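Local coordinates for IPT/TIG domain-containing protein BACOVA_02650 (PDB 5E7H), which binds polysaccharide at the cell surface, probably capturing xyloglucan before periplasmic import, and is represented here by an IPT/TIG domain and its xyloglucan-binding domain, at residues Val19-Gln24 and Ile68-Ile73; Ile45-Ser48 and Glu53-Phe56; Gln178-Met181 and Ala187-Asn190. All coordinates share one frame; numbering follows the deposited sequence.

Contacts 1 and 2 share the IPT/TIG domain, their centres about 8 Å apart, and show two ways of building with strands: packing between sheets and pairing within one. Strand 18-24 joins them: Val19 N lies 2.8 Å from Phe56 O, a probable hydrogen bond, so the hairpin of contact 2 extends the sheet whose inner face meets the second sheet in contact 1. Contact 3 belongs to the xyloglucan-binding domain, its centre about 35 Å from that of contact 1 and about 36 Å from that of contact 2, with nearest atoms about 22 and 25 Å apart. That domain also holds two sodium sites, at Asn92, Asn119, Thr121 and Asp253 and at Leu227 and Asn230.

Contact 1 of 3, residues Val19-Gln24 and Ile68-Ile73; sequences VTITGQ and ISVTAI
Ile21 and Ile68 meet tip to tip in the interface between two sheets, with CD1 of Ile21 4.1 Å from CG2 of Ile68. The same methyl lies 4.4 Å from CG2 of Val70, so a single carbon touches two residues of the 68-72 strand, Ile68 and Val70. Its reach follows from the torsions of Ile21: CG1 stands anti to the carbonyl carbon (chi1 -58°) and the chain continues extended (chi2 172°), carrying CD1 well out from the backbone. The backbones remain far apart, the CA atoms of Ile21 and Ile68 being 9.7 Å from each other, and no hydrogen bond joins the two segments. This is the tightly packed side, where all three touching residues are buried and neighbours from both sheets close in: Val5 and Ile54 beside Ile21, Val32 and Ile34 beside Ile68. Val19 also points inward but stays more loosely placed, its side chain coming no nearer than 4.7 Å to the other segment. The solvent side is formed by the alternate residues: Thr20, Thr22, Ser69 and Thr71 are partly exposed on the outer faces, where Thr22 OG1 is hydrogen-bonded to Thr6 and Thr71 OG1 to Thr76. Two antiparallel sheets packed face to face through alternating inward aliphatic side chains form a beta-sandwich, here the immunoglobulin-like fold of the IPT/TIG domain.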
loop_
_atom_site.group_PDB
_atom_site.type_symbol
_atom_site.label_atom_id
_atom_site.label_comp_id
_atom_site.label_asym_id
_atom_site.label_seq_id
_atom_site.Cartn_x
_atom_site.Cartn_y
_atom_site.Cartn_z
ATOM N N VAL A 19 12.285 -4.253 -2.611
ATOM C CA VAL A 19 11.965 -3.009 -3.306
ATOM C C VAL A 19 12.512 -3.126 -4.714
ATOM O O VAL A 19 13.654 -3.522 -4.889
ATOM C CB VAL A 19 12.606 -1.791 -2.613
ATOM C CG1 VAL A 19 12.142 -0.479 -3.267
ATOM C CG2 VAL A 19 12.266 -1.788 -1.142
ATOM N N THR A 20 11.690 -2.786 -5.703
ATOM C CA THR A 20 12.102 -2.851 -7.100
ATOM C C THR A 20 11.929 -1.479 -7.723
ATOM O O THR A 20 10.914 -0.829 -7.510
ATOM C CB THR A 20 11.285 -3.893 -7.885
ATOM O OG1 THR A 20 11.399 -5.169 -7.247
ATOM C CG2 THR A 20 11.804 -4.023 -9.294
ATOM N N ILE A 21 12.940 -1.043 -8.458
ATOM C CA ILE A 21 12.931 0.246 -9.138
ATOM C C ILE A 21 13.162 0.003 -10.614
ATOM O O ILE A 21 14.135 -0.607 -10.986
ATOM C CB ILE A 21 14.015 1.186 -8.607
ATOM C CG1 ILE A 21 13.836 1.396 -7.104
ATOM C CG2 ILE A 21 13.979 2.520 -9.362
ATOM C CD1 ILE A 21 14.978 2.161 -6.467
ATOM N N THR A 22 12.252 0.486 -11.454
ATOM C CA THR A 22 12.449 0.387 -12.902
ATOM C C THR A 22 12.893 1.730 -13.464
ATOM O O THR A 22 12.589 2.789 -12.911
ATOM C CB THR A 22 11.173 -0.057 -13.620
ATOM O OG1 THR A 22 10.170 0.937 -13.442
ATOM C CG2 THR A 22 10.660 -1.361 -13.053
ATOM N N GLY A 23 13.603 1.685 -14.577
ATOM C CA GLY A 23 14.114 2.899 -15.168
ATOM C C GLY A 23 15.050 2.578 -16.296
ATOM O O GLY A 23 14.877 1.583 -16.990
ATOM N N GLN A 24 16.060 3.420 -16.458
ATOM C CA GLN A 24 17.002 3.261 -17.553
ATOM C C GLN A 24 18.396 3.667 -17.116
ATOM O O GLN A 24 18.554 4.543 -16.269
ATOM C CB GLN A 24 16.560 4.099 -18.757
ATOM C CG GLN A 24 15.289 3.600 -19.426
ATOM C CD GLN A 24 14.777 4.546 -20.492
ATOM O OE1 GLN A 24 14.889 5.766 -20.363
ATOM N NE2 GLN A 24 14.212 3.986 -21.555
ATOM N N ILE A 68 14.339 8.249 -2.718
ATOM C CA ILE A 68 15.452 7.365 -3.046
ATOM C C ILE A 68 16.339 8.006 -4.101
ATOM O O ILE A 68 15.849 8.517 -5.110
ATOM C CB ILE A 68 14.943 6.002 -3.549
ATOM C CG1 ILE A 68 14.045 5.326 -2.497
ATOM C CG2 ILE A 68 16.125 5.099 -3.926
ATOM C CD1 ILE A 68 13.390 4.066 -2.978
ATOM N N SER A 69 17.647 8.020 -3.846
ATOM C CA SER A 69 18.641 8.520 -4.807
ATOM C C SER A 69 19.486 7.365 -5.325
ATOM O O SER A 69 20.041 6.603 -4.535
ATOM C CB SER A 69 19.544 9.573 -4.161
ATOM O OG SER A 69 18.786 10.704 -3.767
ATOM N N VAL A 70 19.595 7.261 -6.645
ATOM C CA VAL A 70 20.395 6.229 -7.298
ATOM C C VAL A 70 21.556 6.882 -8.033
ATOM O O VAL A 70 21.348 7.748 -8.879
ATOM C CB VAL A 70 19.551 5.396 -8.293
ATOM C CG1 VAL A 70 20.419 4.331 -8.987
ATOM C CG2 VAL A 70 18.367 4.754 -7.584
ATOM N N THR A 71 22.778 6.482 -7.690
ATOM C CA THR A 71 23.959 6.958 -8.405
ATOM C C THR A 71 24.454 5.865 -9.338
ATOM O O THR A 71 24.665 4.730 -8.918
ATOM C CB THR A 71 25.092 7.367 -7.451
ATOM O OG1 THR A 71 24.641 8.411 -6.583
ATOM C CG2 THR A 71 26.304 7.874 -8.236
ATOM N N ALA A 72 24.613 6.219 -10.608
ATOM C CA ALA A 72 25.134 5.312 -11.620
ATOM C C ALA A 72 26.275 6.026 -12.323
ATOM O O ALA A 72 26.590 7.164 -11.985
ATOM C CB ALA A 72 24.051 4.903 -12.610
ATOM N N ILE A 73 26.885 5.367 -13.295
ATOM C CA ILE A 73 28.053 5.945 -13.961
ATOM C C ILE A 73 27.706 7.277 -14.634
ATOM O O ILE A 73 28.536 8.186 -14.703
ATOM C CB ILE A 73 28.644 4.981 -15.006
ATOM C CG1 ILE A 73 29.839 5.626 -15.718
ATOM C CG2 ILE A 73 27.610 4.585 -16.045
ATOM C CD1 ILE A 73 30.892 6.227 -14.794
#

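Contact 2 of 3, residues Ile45-Ser48 and Glu53-Phe56; sequences ITTS and EISF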
loop_
_atom_site.group_PDB
_atom_site.type_symbol
_atom_site.label_atom_id
_atom_site.label_comp_id
_atom_site.label_asym_id
_atom_site.label_seq_id
_atom_site.Cartn_x
_atom_site.Cartn_y
_atom_site.Cartn_z
ATOM N N ILE A 45 22.568 -4.993 -3.951
ATOM C CA ILE A 45 21.727 -4.475 -5.027
ATOM C C ILE A 45 21.840 -5.387 -6.233
ATOM O O ILE A 45 22.948 -5.700 -6.670
ATOM C CB ILE A 45 22.136 -3.055 -5.435
ATOM C CG1 ILE A 45 22.120 -2.139 -4.212
ATOM C CG2 ILE A 45 21.195 -2.526 -6.519
ATOM C CD1 ILE A 45 22.759 -0.798 -4.443
ATOM N N THR A 46 20.699 -5.802 -6.772
ATOM C CA THR A 46 20.670 -6.625 -7.980
ATOM C C THR A 46 20.259 -5.765 -9.163
ATOM O O THR A 46 19.258 -5.062 -9.086
ATOM C CB THR A 46 19.699 -7.807 -7.835
ATOM O OG1 THR A 46 20.102 -8.622 -6.730
ATOM C CG2 THR A 46 19.672 -8.662 -9.105
ATOM N N THR A 47 21.038 -5.811 -10.243
ATOM C CA THR A 47 20.738 -5.052 -11.452
ATOM C C THR A 47 20.462 -5.984 -12.629
ATOM O O THR A 47 21.187 -6.953 -12.843
ATOM C CB THR A 47 21.889 -4.113 -11.812
ATOM O OG1 THR A 47 22.237 -3.329 -10.663
ATOM C CG2 THR A 47 21.491 -3.193 -12.956
ATOM N N SER A 48 19.408 -5.687 -13.385
ATOM C CA SER A 48 19.036 -6.511 -14.530
ATOM C C SER A 48 20.065 -6.392 -15.654
ATOM O O SER A 48 20.831 -5.425 -15.709
ATOM C CB SER A 48 17.664 -6.110 -15.056
ATOM O OG SER A 48 17.734 -4.838 -15.673
ATOM N N GLU A 53 16.433 -2.109 -14.375
ATOM C CA GLU A 53 15.794 -2.450 -13.116
ATOM C C GLU A 53 16.825 -2.728 -12.033
ATOM O O GLU A 53 17.859 -3.342 -12.289
ATOM C CB GLU A 53 14.878 -3.665 -13.292
ATOM C CG GLU A 53 14.162 -4.096 -12.016
ATOM C CD GLU A 53 13.326 -5.347 -12.203
ATOM O OE1 GLU A 53 13.649 -6.375 -11.574
ATOM O OE2 GLU A 53 12.341 -5.299 -12.967
ATOM N N ILE A 54 16.551 -2.251 -10.823
ATOM C CA ILE A 54 17.327 -2.683 -9.677
ATOM C C ILE A 54 16.377 -3.110 -8.566
ATOM O O ILE A 54 15.219 -2.659 -8.476
ATOM C CB ILE A 54 18.286 -1.598 -9.157
ATOM C CG1 ILE A 54 17.524 -0.379 -8.661
ATOM C CG2 ILE A 54 19.278 -1.190 -10.263
ATOM C CD1 ILE A 54 18.412 0.663 -7.984
ATOM N N SER A 55 16.866 -4.012 -7.727
ATOM C CA SER A 55 16.102 -4.429 -6.566
ATOM C C SER A 55 16.998 -4.718 -5.380
ATOM O O SER A 55 18.182 -4.988 -5.532
ATOM C CB SER A 55 15.252 -5.661 -6.877
ATOM O OG SER A 55 16.076 -6.766 -7.224
ATOM N N PHE A 56 16.399 -4.651 -4.197
ATOM C CA PHE A 56 17.112 -4.876 -2.948
ATOM C C PHE A 56 16.087 -5.055 -1.856
ATOM O O PHE A 56 14.947 -4.597 -1.982
ATOM C CB PHE A 56 18.025 -3.703 -2.607
ATOM C CG PHE A 56 17.303 -2.391 -2.564
ATOM C CD1 PHE A 56 16.690 -1.955 -1.405
ATOM C CD2 PHE A 56 17.244 -1.596 -3.703
ATOM C CE1 PHE A 56 16.006 -0.743 -1.385
ATOM C CE2 PHE A 56 16.562 -0.391 -3.683
ATOM C CZ PHE A 56 15.955 0.030 -2.531
HETATM O O HOH W 1 19.393 -7.841 -4.321
HETATM O O HOH W 2 16.718 -6.468 -10.365
#
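The pairing of Thr46 with Ser55 and of Thr47 with Ile54 is an antiparallel hairpin contact at the margin of an IPT/TIG sheet, strand 46-47 being one of its two edge strands. Thr46 and Ser55 form the hydrogen-bonded pair: Thr46 N donates to Ser55 O over 2.9 Å in an almost straight bond (178° at the hydrogen), and Ser55 N returns a more bent one to Thr46 O. Toward the turn, Ser48 N adds a third at 3.0 Å from Glu53 O. Thr46 O has further company: a CA-H contact from Ile54 CA at 3.1 Å and a bond from a water that lies 3.2 Å from Ser55 OG as well. A second water stands 2.6 Å from Thr46 OG1, so the face bearing Thr46 and Ser55 is hydrated. On the other face Thr47 and Ile54, a non-hydrogen-bonded pair, lie side by side, with Thr47 OG1 3.7 Å from Ile54 CG2. Ile54 sets CG1 between its backbone N and carbonyl carbon (chi1 63°), which places CG2 beside the backbone N, against Thr47, while Ile45 CG2 packs 4.0 Å from Ile54 CB. Beyond them, Ile21 and Val32 adjoin Ile54, and Ser48 OG is hydrogen-bonded to Asp52 OD1, close to the turn. One hydrated face and one turned to the core are what a beta hairpin has at the edge of a beta-sandwich sheet, as in this IPT/TIG domain.

Contact 3 of 3, residues Gln178-Met181 and Ala187-Asn190; sequences QIAM and AALN
Gln178 and Asn190 run alongside each other in the same direction, on a beta hairpin that ends one sheet of the xyloglucan-binding domain; strand 189-192 is one of the two edge strands of that sheet. Their amide planes are turned 42° apart, and it is the carbonyl oxygen of Asn190 that does the touching: OD1 lies 3.3 Å from Gln178 CG and as near to CD, alongside the arm where its aliphatic part meets the amide. Gln178 has CG opposite its backbone N (chi1 174°) and stays extended beyond, which carries the amide past Asn190 until NE2 comes 3.4 Å from the methyl of Ala188. An alanine in place of Gln178 would keep only CB near Asn190 OD1, and is likely to leave the Ala188 methyl without the NE2 beside it and the asparagine amide freer to turn. Phe185 and Tyr237 also touch the glutamine. Ala180, on the same face, makes a plain apolar contact, its CB 3.8 Å from Ala188 CB. Ile179 and Leu189 form the hydrogen-bonded antiparallel pair, their side chains on the other face, where Ile179 packs on Leu162 and Phe164 of strand 160-168. Each donates its backbone N to the other's O at 3.0 Å, with both bonds bent to 149° at the hydrogen. Ala188 CB rests close by, 3.4 Å from Ile179 O, the oxygen that accepts Leu189 N.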
loop_
_atom_site.group_PDB
_atom_site.type_symbol
_atom_site.label_atom_id
_atom_site.label_comp_id
_atom_site.label_asym_id
_atom_site.label_seq_id
_atom_site.Cartn_x
_atom_site.Cartn_y
_atom_site.Cartn_z
ATOM N N GLN A 178 -14.882 -4.696 -0.291
ATOM C CA GLN A 178 -15.466 -3.357 -0.327
ATOM C C GLN A 178 -14.618 -2.455 0.551
ATOM O O GLN A 178 -14.261 -2.828 1.663
ATOM C CB GLN A 178 -16.922 -3.382 0.166
ATOM C CG GLN A 178 -17.549 -1.995 0.302
ATOM C CD GLN A 178 -18.899 -2.001 0.938
ATOM O OE1 GLN A 178 -19.369 -2.998 1.493
ATOM N NE2 GLN A 178 -19.543 -0.859 0.863
ATOM N N ILE A 179 -14.291 -1.261 0.059
ATOM C CA ILE A 179 -13.655 -0.228 0.884
ATOM C C ILE A 179 -14.593 0.986 0.895
ATOM O O ILE A 179 -14.979 1.503 -0.169
ATOM C CB ILE A 179 -12.269 0.170 0.365
ATOM C CG1 ILE A 179 -11.345 -1.060 0.335
ATOM C CG2 ILE A 179 -11.684 1.266 1.253
ATOM C CD1 ILE A 179 -9.926 -0.793 -0.238
ATOM N N ALA A 180 -14.981 1.412 2.093
ATOM C CA ALA A 180 -15.924 2.518 2.269
ATOM C C ALA A 180 -15.318 3.523 3.233
ATOM O O ALA A 180 -14.553 3.150 4.122
ATOM C CB ALA A 180 -17.245 2.024 2.790
ATOM N N MET A 181 -15.661 4.796 3.059
ATOM C CA MET A 181 -15.259 5.847 3.983
ATOM C C MET A 181 -16.454 6.724 4.367
ATOM O O MET A 181 -17.368 6.950 3.566
ATOM C CB MET A 181 -14.170 6.714 3.366
ATOM C CG MET A 181 -12.840 6.026 3.198
ATOM S SD MET A 181 -11.707 7.120 2.337
ATOM C CE MET A 181 -10.268 6.074 2.306
ATOM N N ALA A 187 -20.896 5.586 -2.235
ATOM C CA ALA A 187 -19.665 5.975 -2.920
ATOM C C ALA A 187 -18.564 4.932 -2.800
ATOM O O ALA A 187 -17.476 5.115 -3.320
ATOM C CB ALA A 187 -19.152 7.305 -2.374
ATOM N N ALA A 188 -18.844 3.832 -2.116
ATOM C CA ALA A 188 -17.798 2.856 -1.830
ATOM C C ALA A 188 -17.266 2.115 -3.052
ATOM O O ALA A 188 -17.941 2.005 -4.074
ATOM C CB ALA A 188 -18.313 1.858 -0.830
ATOM N N LEU A 189 -16.044 1.614 -2.920
ATOM C CA LEU A 189 -15.453 0.722 -3.900
ATOM C C LEU A 189 -15.960 -0.667 -3.593
ATOM O O LEU A 189 -15.766 -1.148 -2.497
ATOM C CB LEU A 189 -13.934 0.784 -3.839
ATOM C CG LEU A 189 -13.153 -0.247 -4.650
ATOM C CD1 LEU A 189 -13.454 -0.054 -6.128
ATOM C CD2 LEU A 189 -11.663 -0.133 -4.365
ATOM N N ASN A 190 -16.615 -1.299 -4.558
ATOM C CA ASN A 190 -17.115 -2.658 -4.368
ATOM C C ASN A 190 -16.521 -3.610 -5.384
ATOM O O ASN A 190 -16.090 -3.197 -6.465
ATOM C CB ASN A 190 -18.634 -2.695 -4.451
ATOM C CG ASN A 190 -19.281 -2.330 -3.137
ATOM O OD1 ASN A 190 -19.315 -3.126 -2.189
ATOM N ND2 ASN A 190 -19.786 -1.127 -3.068
#